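Local structure of intracellular exo-alpha-(1->5)-L-arabinofuranosidase (Bifidobacterium longum, 2Y2W) at residues I379-A383 and D522-T528; K208-N214 and G247-C253; A449-P453 and P464-A468. The protein removes terminal alpha-L-arabinofuranosyl residues from arabinans and arabinoxylan, acting as a family 51 glycoside hydrolase in the breakdown of plant cell walls. Residues are numbered along the deposited sequence.

Contact 1 (I379-A383 and D522-T528); sequences IYTAA and DPYRTNT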
loop_
_atom_site.group_PDB
_atom_site.type_symbol
_atom_site.label_atom_id
_atom_site.label_comp_id
_atom_site.label_asym_id
_atom_site.label_seq_id
_atom_site.Cartn_x
_atom_site.Cartn_y
_atom_site.Cartn_z
ATOM N N ILE D 379 -12.948 26.468 27.683
ATOM C CA ILE D 379 -13.393 27.817 28.020
ATOM C C ILE D 379 -12.168 28.602 28.489
ATOM O O ILE D 379 -11.604 28.319 29.547
ATOM C CB ILE D 379 -14.509 27.806 29.105
ATOM C CG1 ILE D 379 -15.473 26.624 28.909
ATOM C CG2 ILE D 379 -15.280 29.114 29.102
ATOM C CD1 ILE D 379 -16.426 26.749 27.713
ATOM N N TYR D 380 -11.759 29.578 27.682
ATOM C CA TYR D 380 -10.447 30.207 27.827
ATOM C C TYR D 380 -10.360 31.271 28.912
ATOM O O TYR D 380 -11.213 32.153 29.011
ATOM C CB TYR D 380 -9.970 30.783 26.492
ATOM C CG TYR D 380 -9.548 29.740 25.481
ATOM C CD1 TYR D 380 -8.467 28.894 25.732
ATOM C CD2 TYR D 380 -10.217 29.611 24.268
ATOM C CE1 TYR D 380 -8.072 27.939 24.806
ATOM C CE2 TYR D 380 -9.826 28.658 23.332
ATOM C CZ TYR D 380 -8.755 27.828 23.611
ATOM O OH TYR D 380 -8.364 26.888 22.690
ATOM N N THR D 381 -9.300 31.178 29.707
ATOM C CA THR D 381 -9.029 32.116 30.788
ATOM C C THR D 381 -8.209 33.296 30.277
ATOM O O THR D 381 -7.633 33.234 29.188
ATOM C CB THR D 381 -8.249 31.438 31.932
ATOM O OG1 THR D 381 -7.003 30.935 31.431
ATOM C CG2 THR D 381 -9.054 30.292 32.533
ATOM N N ALA D 382 -8.156 34.363 31.075
ATOM C CA ALA D 382 -7.360 35.545 30.752
ATOM C C ALA D 382 -5.903 35.189 30.477
ATOM O O ALA D 382 -5.256 35.814 29.639
ATOM C CB ALA D 382 -7.454 36.567 31.875
ATOM N N ALA D 383 -5.399 34.177 31.183
ATOM C CA ALA D 383 -4.025 33.708 31.013
ATOM C C ALA D 383 -3.822 32.990 29.679
ATOM O O ALA D 383 -2.797 33.180 29.023
ATOM C CB ALA D 383 -3.623 32.809 32.172
ATOM N N ASP D 522 -7.842 38.367 38.436
ATOM C CA ASP D 522 -7.956 36.917 38.427
ATOM C C ASP D 522 -7.600 36.436 37.016
ATOM O O ASP D 522 -8.399 36.590 36.091
ATOM C CB ASP D 522 -9.378 36.488 38.811
ATOM C CG ASP D 522 -9.536 34.974 38.910
ATOM O OD1 ASP D 522 -8.518 34.259 39.044
ATOM O OD2 ASP D 522 -10.689 34.499 38.863
ATOM N N PRO D 523 -6.393 35.859 36.845
ATOM C CA PRO D 523 -5.963 35.395 35.522
ATOM C C PRO D 523 -6.724 34.151 35.058
ATOM O O PRO D 523 -6.546 33.704 33.921
ATOM C CB PRO D 523 -4.481 35.074 35.728
ATOM C CG PRO D 523 -4.369 34.723 37.162
ATOM C CD PRO D 523 -5.381 35.575 37.880
ATOM N N TYR D 524 -7.563 33.611 35.939
ATOM C CA TYR D 524 -8.395 32.453 35.632
ATOM C C TYR D 524 -9.819 32.877 35.271
ATOM O O TYR D 524 -10.701 32.027 35.103
ATOM C CB TYR D 524 -8.409 31.476 36.815
ATOM C CG TYR D 524 -7.048 30.914 37.174
ATOM C CD1 TYR D 524 -6.186 31.607 38.025
ATOM C CD2 TYR D 524 -6.623 29.687 36.663
ATOM C CE1 TYR D 524 -4.935 31.096 38.356
ATOM C CE2 TYR D 524 -5.373 29.166 36.989
ATOM C CZ TYR D 524 -4.536 29.877 37.835
ATOM O OH TYR D 524 -3.300 29.370 38.162
ATOM N N ARG D 525 -10.037 34.190 35.153
ATOM C CA ARG D 525 -11.350 34.733 34.795
ATOM C C ARG D 525 -11.646 34.464 33.323
ATOM O O ARG D 525 -10.755 34.544 32.473
ATOM C CB ARG D 525 -11.441 36.229 35.112
ATOM C CG ARG D 525 -12.857 36.706 35.414
ATOM C CD ARG D 525 -12.867 37.845 36.428
ATOM N NE ARG D 525 -12.964 39.165 35.806
ATOM C CZ ARG D 525 -14.108 39.799 35.552
ATOM N NH1 ARG D 525 -15.273 39.237 35.857
ATOM N NH2 ARG D 525 -14.091 41.000 34.988
ATOM N N THR D 526 -12.902 34.145 33.032
ATOM C CA THR D 526 -13.266 33.577 31.740
ATOM C C THR D 526 -14.561 34.163 31.177
ATOM O O THR D 526 -15.479 34.504 31.927
ATOM C CB THR D 526 -13.399 32.035 31.859
ATOM O OG1 THR D 526 -12.191 31.489 32.401
ATOM C CG2 THR D 526 -13.654 31.401 30.516
ATOM N N ASN D 527 -14.613 34.286 29.849
ATOM C CA ASN D 527 -15.852 34.590 29.138
ATOM C C ASN D 527 -16.700 33.332 28.989
ATOM O O ASN D 527 -16.208 32.298 28.536
ATOM C CB ASN D 527 -15.553 35.186 27.759
ATOM C CG ASN D 527 -15.024 36.606 27.832
ATOM O OD1 ASN D 527 -15.385 37.373 28.725
ATOM N ND2 ASN D 527 -14.174 36.968 26.879
ATOM N N THR D 528 -17.966 33.421 29.382
ATOM C CA THR D 528 -18.881 32.278 29.330
ATOM C C THR D 528 -20.116 32.603 28.494
ATOM O O THR D 528 -20.360 33.762 28.170
ATOM C CB THR D 528 -19.318 31.830 30.744
ATOM O OG1 THR D 528 -19.927 32.931 31.433
ATOM C CG2 THR D 528 -18.125 31.322 31.550
#

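Contact 2 (K208-N214 and G247-C253); sequences KMWCIGN and GLELVAC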
loop_
_atom_site.group_PDB
_atom_site.type_symbol
_atom_site.label_atom_id
_atom_site.label_comp_id
_atom_site.label_asym_id
_atom_site.label_seq_id
_atom_site.Cartn_x
_atom_site.Cartn_y
_atom_site.Cartn_z
ATOM N N LYS D 208 -4.678 26.204 -4.011
ATOM C CA LYS D 208 -3.220 26.214 -4.157
ATOM C C LYS D 208 -2.506 25.354 -3.120
ATOM O O LYS D 208 -1.662 24.524 -3.463
ATOM C CB LYS D 208 -2.690 27.645 -4.040
ATOM C CG LYS D 208 -2.380 28.336 -5.352
ATOM C CD LYS D 208 -1.840 29.739 -5.084
ATOM C CE LYS D 208 -1.215 30.351 -6.326
ATOM N NZ LYS D 208 -0.588 31.670 -6.027
ATOM N N MET D 209 -2.846 25.574 -1.852
ATOM C CA MET D 209 -2.140 24.958 -0.735
ATOM C C MET D 209 -2.807 23.656 -0.287
ATOM O O MET D 209 -3.992 23.638 0.062
ATOM C CB MET D 209 -2.028 25.951 0.425
ATOM C CG MET D 209 -0.917 25.654 1.410
ATOM S SD MET D 209 -0.664 27.044 2.526
ATOM C CE MET D 209 0.481 26.334 3.707
ATOM N N TRP D 210 -2.027 22.577 -0.306
ATOM C CA TRP D 210 -2.513 21.240 0.026
ATOM C C TRP D 210 -1.658 20.591 1.106
ATOM O O TRP D 210 -0.428 20.667 1.063
ATOM C CB TRP D 210 -2.509 20.337 -1.211
ATOM C CG TRP D 210 -3.469 20.734 -2.291
ATOM C CD1 TRP D 210 -3.388 21.829 -3.100
ATOM C CD2 TRP D 210 -4.642 20.018 -2.702
ATOM N NE1 TRP D 210 -4.445 21.851 -3.975
ATOM C CE2 TRP D 210 -5.228 20.750 -3.755
ATOM C CE3 TRP D 210 -5.255 18.831 -2.281
ATOM C CZ2 TRP D 210 -6.394 20.336 -4.394
ATOM C CZ3 TRP D 210 -6.415 18.421 -2.915
ATOM C CH2 TRP D 210 -6.973 19.172 -3.961
ATOM N N CYS D 211 -2.315 19.943 2.063
ATOM C CA CYS D 211 -1.623 19.166 3.086
ATOM C C CYS D 211 -1.663 17.678 2.751
ATOM O O CYS D 211 -2.734 17.066 2.700
ATOM C CB CYS D 211 -2.229 19.420 4.467
ATOM S SG CYS D 211 -2.109 21.129 4.997
ATOM N N ILE D 212 -0.486 17.108 2.514
ATOM C CA ILE D 212 -0.372 15.698 2.172
ATOM C C ILE D 212 -0.387 14.860 3.451
ATOM O O ILE D 212 0.657 14.572 4.046
ATOM C CB ILE D 212 0.881 15.422 1.305
ATOM C CG1 ILE D 212 0.915 16.383 0.112
ATOM C CG2 ILE D 212 0.889 13.980 0.809
ATOM C CD1 ILE D 212 2.283 16.604 -0.477
ATOM N N GLY D 213 -1.592 14.490 3.872
ATOM C CA GLY D 213 -1.793 13.722 5.092
ATOM C C GLY D 213 -1.860 14.590 6.327
ATOM O O GLY D 213 -1.682 15.809 6.254
ATOM N N ASN D 214 -2.115 13.945 7.463
ATOM C CA ASN D 214 -2.157 14.610 8.756
ATOM C C ASN D 214 -1.445 13.804 9.837
ATOM O O ASN D 214 -1.637 12.590 9.941
ATOM C CB ASN D 214 -3.601 14.855 9.185
ATOM C CG ASN D 214 -3.693 15.559 10.518
ATOM O OD1 ASN D 214 -3.530 16.776 10.600
ATOM N ND2 ASN D 214 -3.947 14.797 11.575
ATOM N N GLY D 247 1.659 25.153 -10.183
ATOM C CA GLY D 247 1.341 26.233 -9.250
ATOM C C GLY D 247 0.934 25.821 -7.847
ATOM O O GLY D 247 0.664 26.683 -7.005
ATOM N N LEU D 248 0.889 24.515 -7.587
ATOM C CA LEU D 248 0.510 24.006 -6.273
ATOM C C LEU D 248 1.587 24.268 -5.231
ATOM O O LEU D 248 2.777 24.300 -5.548
ATOM C CB LEU D 248 0.209 22.506 -6.324
ATOM C CG LEU D 248 -1.053 21.990 -7.021
ATOM C CD1 LEU D 248 -1.188 20.498 -6.763
ATOM C CD2 LEU D 248 -2.322 22.730 -6.592
ATOM N N GLU D 249 1.154 24.456 -3.989
ATOM C CA GLU D 249 2.057 24.623 -2.858
ATOM C C GLU D 249 1.757 23.531 -1.832
ATOM O O GLU D 249 0.701 23.531 -1.203
ATOM C CB GLU D 249 1.916 26.027 -2.260
ATOM C CG GLU D 249 2.149 27.144 -3.280
ATOM C CD GLU D 249 1.952 28.540 -2.712
ATOM O OE1 GLU D 249 1.041 28.732 -1.875
ATOM O OE2 GLU D 249 2.707 29.453 -3.122
ATOM N N LEU D 250 2.696 22.600 -1.678
ATOM C CA LEU D 250 2.436 21.344 -0.970
ATOM C C LEU D 250 3.107 21.237 0.396
ATOM O O LEU D 250 4.289 21.554 0.551
ATOM C CB LEU D 250 2.826 20.157 -1.854
ATOM C CG LEU D 250 2.168 20.134 -3.239
ATOM C CD1 LEU D 250 2.825 19.098 -4.135
ATOM C CD2 LEU D 250 0.665 19.898 -3.145
ATOM N N VAL D 251 2.331 20.771 1.373
ATOM C CA VAL D 251 2.773 20.679 2.767
ATOM C C VAL D 251 2.988 19.225 3.185
ATOM O O VAL D 251 2.081 18.397 3.071
ATOM C CB VAL D 251 1.749 21.330 3.741
ATOM C CG1 VAL D 251 2.336 21.447 5.144
ATOM C CG2 VAL D 251 1.298 22.693 3.235
ATOM N N ALA D 252 4.193 18.930 3.666
ATOM C CA ALA D 252 4.508 17.625 4.242
ATOM C C ALA D 252 4.302 17.657 5.747
ATOM O O ALA D 252 4.542 18.684 6.388
ATOM C CB ALA D 252 5.934 17.232 3.923
ATOM N N CYS D 253 3.850 16.533 6.301
ATOM C CA CYS D 253 3.695 16.381 7.746
ATOM C C CYS D 253 5.055 16.447 8.425
ATOM O O CYS D 253 5.999 15.773 8.009
ATOM C CB CYS D 253 3.029 15.046 8.095
ATOM S SG CYS D 253 1.364 14.794 7.450
#

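Contact 3 (A449-P453 and P464-A468); sequences AISSP and PAIDA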
loop_
_atom_site.group_PDB
_atom_site.type_symbol
_atom_site.label_atom_id
_atom_site.label_comp_id
_atom_site.label_asym_id
_atom_site.label_seq_id
_atom_site.Cartn_x
_atom_site.Cartn_y
_atom_site.Cartn_z
ATOM N N ALA D 449 15.054 45.452 20.191
ATOM C CA ALA D 449 15.937 45.150 21.311
ATOM C C ALA D 449 15.128 45.152 22.603
ATOM O O ALA D 449 14.422 46.120 22.908
ATOM C CB ALA D 449 17.078 46.154 21.383
ATOM N N ILE D 450 15.217 44.048 23.340
ATOM C CA ILE D 450 14.460 43.873 24.577
ATOM C C ILE D 450 15.402 43.752 25.776
ATOM O O ILE D 450 16.370 42.988 25.747
ATOM C CB ILE D 450 13.519 42.638 24.505
ATOM C CG1 ILE D 450 12.605 42.723 23.275
ATOM C CG2 ILE D 450 12.687 42.511 25.786
ATOM C CD1 ILE D 450 11.998 41.394 22.848
ATOM N N SER D 451 15.109 44.528 26.818
ATOM C CA SER D 451 15.826 44.450 28.086
ATOM C C SER D 451 14.822 44.407 29.233
ATOM O O SER D 451 14.238 45.429 29.595
ATOM C CB SER D 451 16.778 45.639 28.245
ATOM O OG SER D 451 17.705 45.699 27.175
ATOM N N SER D 452 14.617 43.218 29.790
ATOM C CA SER D 452 13.650 43.018 30.866
ATOM C C SER D 452 14.216 42.112 31.957
ATOM O O SER D 452 15.072 41.268 31.676
ATOM C CB SER D 452 12.346 42.426 30.314
ATOM O OG SER D 452 12.498 41.059 29.969
ATOM N N PRO D 453 13.746 42.286 33.207
ATOM C CA PRO D 453 14.128 41.379 34.290
ATOM C C PRO D 453 13.648 39.953 34.028
ATOM O O PRO D 453 12.466 39.737 33.742
ATOM C CB PRO D 453 13.421 41.972 35.519
ATOM C CG PRO D 453 12.383 42.892 34.976
ATOM C CD PRO D 453 12.942 43.418 33.702
ATOM N N PRO D 464 13.140 36.066 29.696
ATOM C CA PRO D 464 12.681 37.452 29.820
ATOM C C PRO D 464 11.178 37.535 30.070
ATOM O O PRO D 464 10.405 36.796 29.458
ATOM C CB PRO D 464 13.024 38.061 28.455
ATOM C CG PRO D 464 14.128 37.217 27.930
ATOM C CD PRO D 464 13.822 35.832 28.409
ATOM N N ALA D 465 10.779 38.422 30.976
ATOM C CA ALA D 465 9.370 38.611 31.304
ATOM C C ALA D 465 8.616 39.283 30.159
ATOM O O ALA D 465 7.513 38.862 29.805
ATOM C CB ALA D 465 9.227 39.418 32.590
ATOM N N ILE D 466 9.220 40.322 29.586
ATOM C CA ILE D 466 8.611 41.074 28.489
ATOM C C ILE D 466 9.053 40.513 27.136
ATOM O O ILE D 466 10.227 40.184 26.941
ATOM C CB ILE D 466 8.928 42.601 28.586
ATOM C CG1 ILE D 466 8.570 43.158 29.974
ATOM C CG2 ILE D 466 8.222 43.396 27.478
ATOM C CD1 ILE D 466 7.082 43.090 30.345
ATOM N N ASP D 467 8.093 40.400 26.219
ATOM C CA ASP D 467 8.327 39.936 24.853
ATOM C C ASP D 467 7.467 40.765 23.897
ATOM O O ASP D 467 6.294 41.011 24.186
ATOM C CB ASP D 467 7.981 38.447 24.742
ATOM C CG ASP D 467 8.473 37.817 23.448
ATOM O OD1 ASP D 467 9.394 38.372 22.810
ATOM O OD2 ASP D 467 7.936 36.750 23.076
ATOM N N ALA D 468 8.042 41.195 22.770
ATOM C CA ALA D 468 7.361 42.135 21.864
ATOM C C ALA D 468 7.749 42.047 20.380
ATOM O O ALA D 468 8.855 41.616 20.039
ATOM C CB ALA D 468 7.544 43.569 22.368
#

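Contact 1 (I379-A383 and D522-T528)
A helix begins with N-H groups that lack a preceding turn, and here a loop distant in sequence supplies acceptors for two of them. Pro523 lies in a type I turn from Asp522 to Arg525, closed by Arg525 N to Asp522 O at 3.1 Å. This turn presents Pro523 O to Ala383 N at 3.0 Å, and Pro523 CB lies 4.3 Å from Ala383 CB. From the last residue of the turn, Arg525 O accepts a hydrogen bond from Ala382 N at 3.0 Å. Thr526, the residue most buried by the contact, runs alongside Thr381: its OG1 bonds back to Tyr524 O (3.1 Å) and lies 3.4 Å from Thr381 CG2. Ile379 points toward the loop, its CG2 3.4 Å from Asn527 O. Thr381 is the N-cap of helix 382-397: its side chain caps a backbone N-H in the first turn while the Asp384 carboxylate takes Thr381 N, as in a capping box. The side chain of Tyr380 lies near Trp344, probably important for substrate recognition. Both hydrogen bonds between the segments join backbone atoms, so the polar docking rests on how the turn aims its carbonyls, with side chains adding van der Waals contact.

Contact 2 (K208-N214 and G247-C253)
At Gly247 the second segment starts on the surface, where its carbonyl O lies 3.8 Å from Lys208 CG. Leu248 sends CD2 to within 3.5 Å of Trp210 NE1, an apolar neighbour for an indole nitrogen whose hydrogen bond goes to Ile207. The ladder opens with Glu249: its N donates to Lys208 O (2.9 Å) and its O accepts Trp210 N (3.0 Å), while its carboxylate forms a salt bridge with Arg62. Leu250 turns its backbone N-H to the other side, where it bonds Asp279, just ahead of strand 280-287, and places CD2 3.7 Å from Trp210 CB. Glu249 sits opposite Met209 yet bonds to that residue's two neighbours, Lys208 and Trp210, the signature of parallel pairing, here between adjacent strands 4 and 5 of the (beta/alpha)8 TIM barrel, linked by helix 227-244 in a beta-alpha-beta unit. The faces alternate: Trp210, Ile212 and Leu250 pack against the surrounding helices, whereas Met209, Cys211 and Val251 point into the barrel, where each touches strand 335-341. Val251 repeats the pattern of Glu249, its N reaching Trp210 O (2.8 Å) and its O receiving Ile212 N (2.9 Å); its CG2 sits 3.8 Å from Met209 CE. From Ala252 onward the chains spread, and Cys253 SG fills the gap, 3.5 Å from Ile212 O and 3.6 Å from Asn214 N. Tyr230 OH bonds both Ile212 O and Cys253 N across this widening. There the first segment delivers Asn214, inferred to bind arabinofuranose and held by Arg109 and Gln221, immediately before Glu215, the probable acid/base.

Contact 3 (A449-P453 and P464-A468)
Residues 449-451 and 466-468 run antiparallel, at 168°, yet their axes approach no closer than 7.6 Å, too far for a regular ladder of backbone hydrogen bonds. They belong to the beta hairpin of strands 444-456 and 462-473 in the C-terminal beta-sandwich domain, and they illustrate how hairpin arms can splay apart once each has another partner. Ala449 and Ser451 bond through their backbones to strand 45-48, while Asp467 bonds to strand 478-485. The separation narrows toward the hairpin's connecting end, from 7.3 Å between the CA atoms of Ile450 and Asp467 to 5.7 Å between those of Ser452 and Pro464. Ile450 points its side chain into the space, toward the opposite arm, setting CG2 3.6 Å from Ile466 O and CD1 4.0 Å from Ala468 N, and Ile47 of strand 45-48 packs on Ile450, Ile466 and Ala468. Asp467 directs its CA-to-CB bond away, although its OD1 comes back to 4.0 Å from Ile450 CD1, and its side chain touches helix 382-397. In the narrower part, Ser452 also faces across: its CB lies 3.8 Å from Ile466 CB, and its OG accepts a weak hydrogen bond from Ile466 N at 3.4 Å. One weak backbone bond follows, Ala465 N to Pro453 O at 3.5 Å, and the same carbonyl oxygen stands 3.5 Å from Ala465 CB.

Along the chain, contact 2 closes first; contact 1 then opens, and contact 3 is nested inside the long loop it closes. Contact 2 sits within the catalytic barrel and contact 3 within the beta sandwich, their centres about 36 Å apart. Contact 1 joins the two domains: the start of helix 382-397, which precedes the eighth barrel strand 402-408, meets a loop following sandwich strand 512-518. Its centre is about 24 Å from that of contact 3 and 35 Å from that of contact 2. The same helix meets Asp467 of contact 3 further along, so helix 382-397, leading into the last barrel strand, is part of the interface that fixes the sandwich to the catalytic barrel.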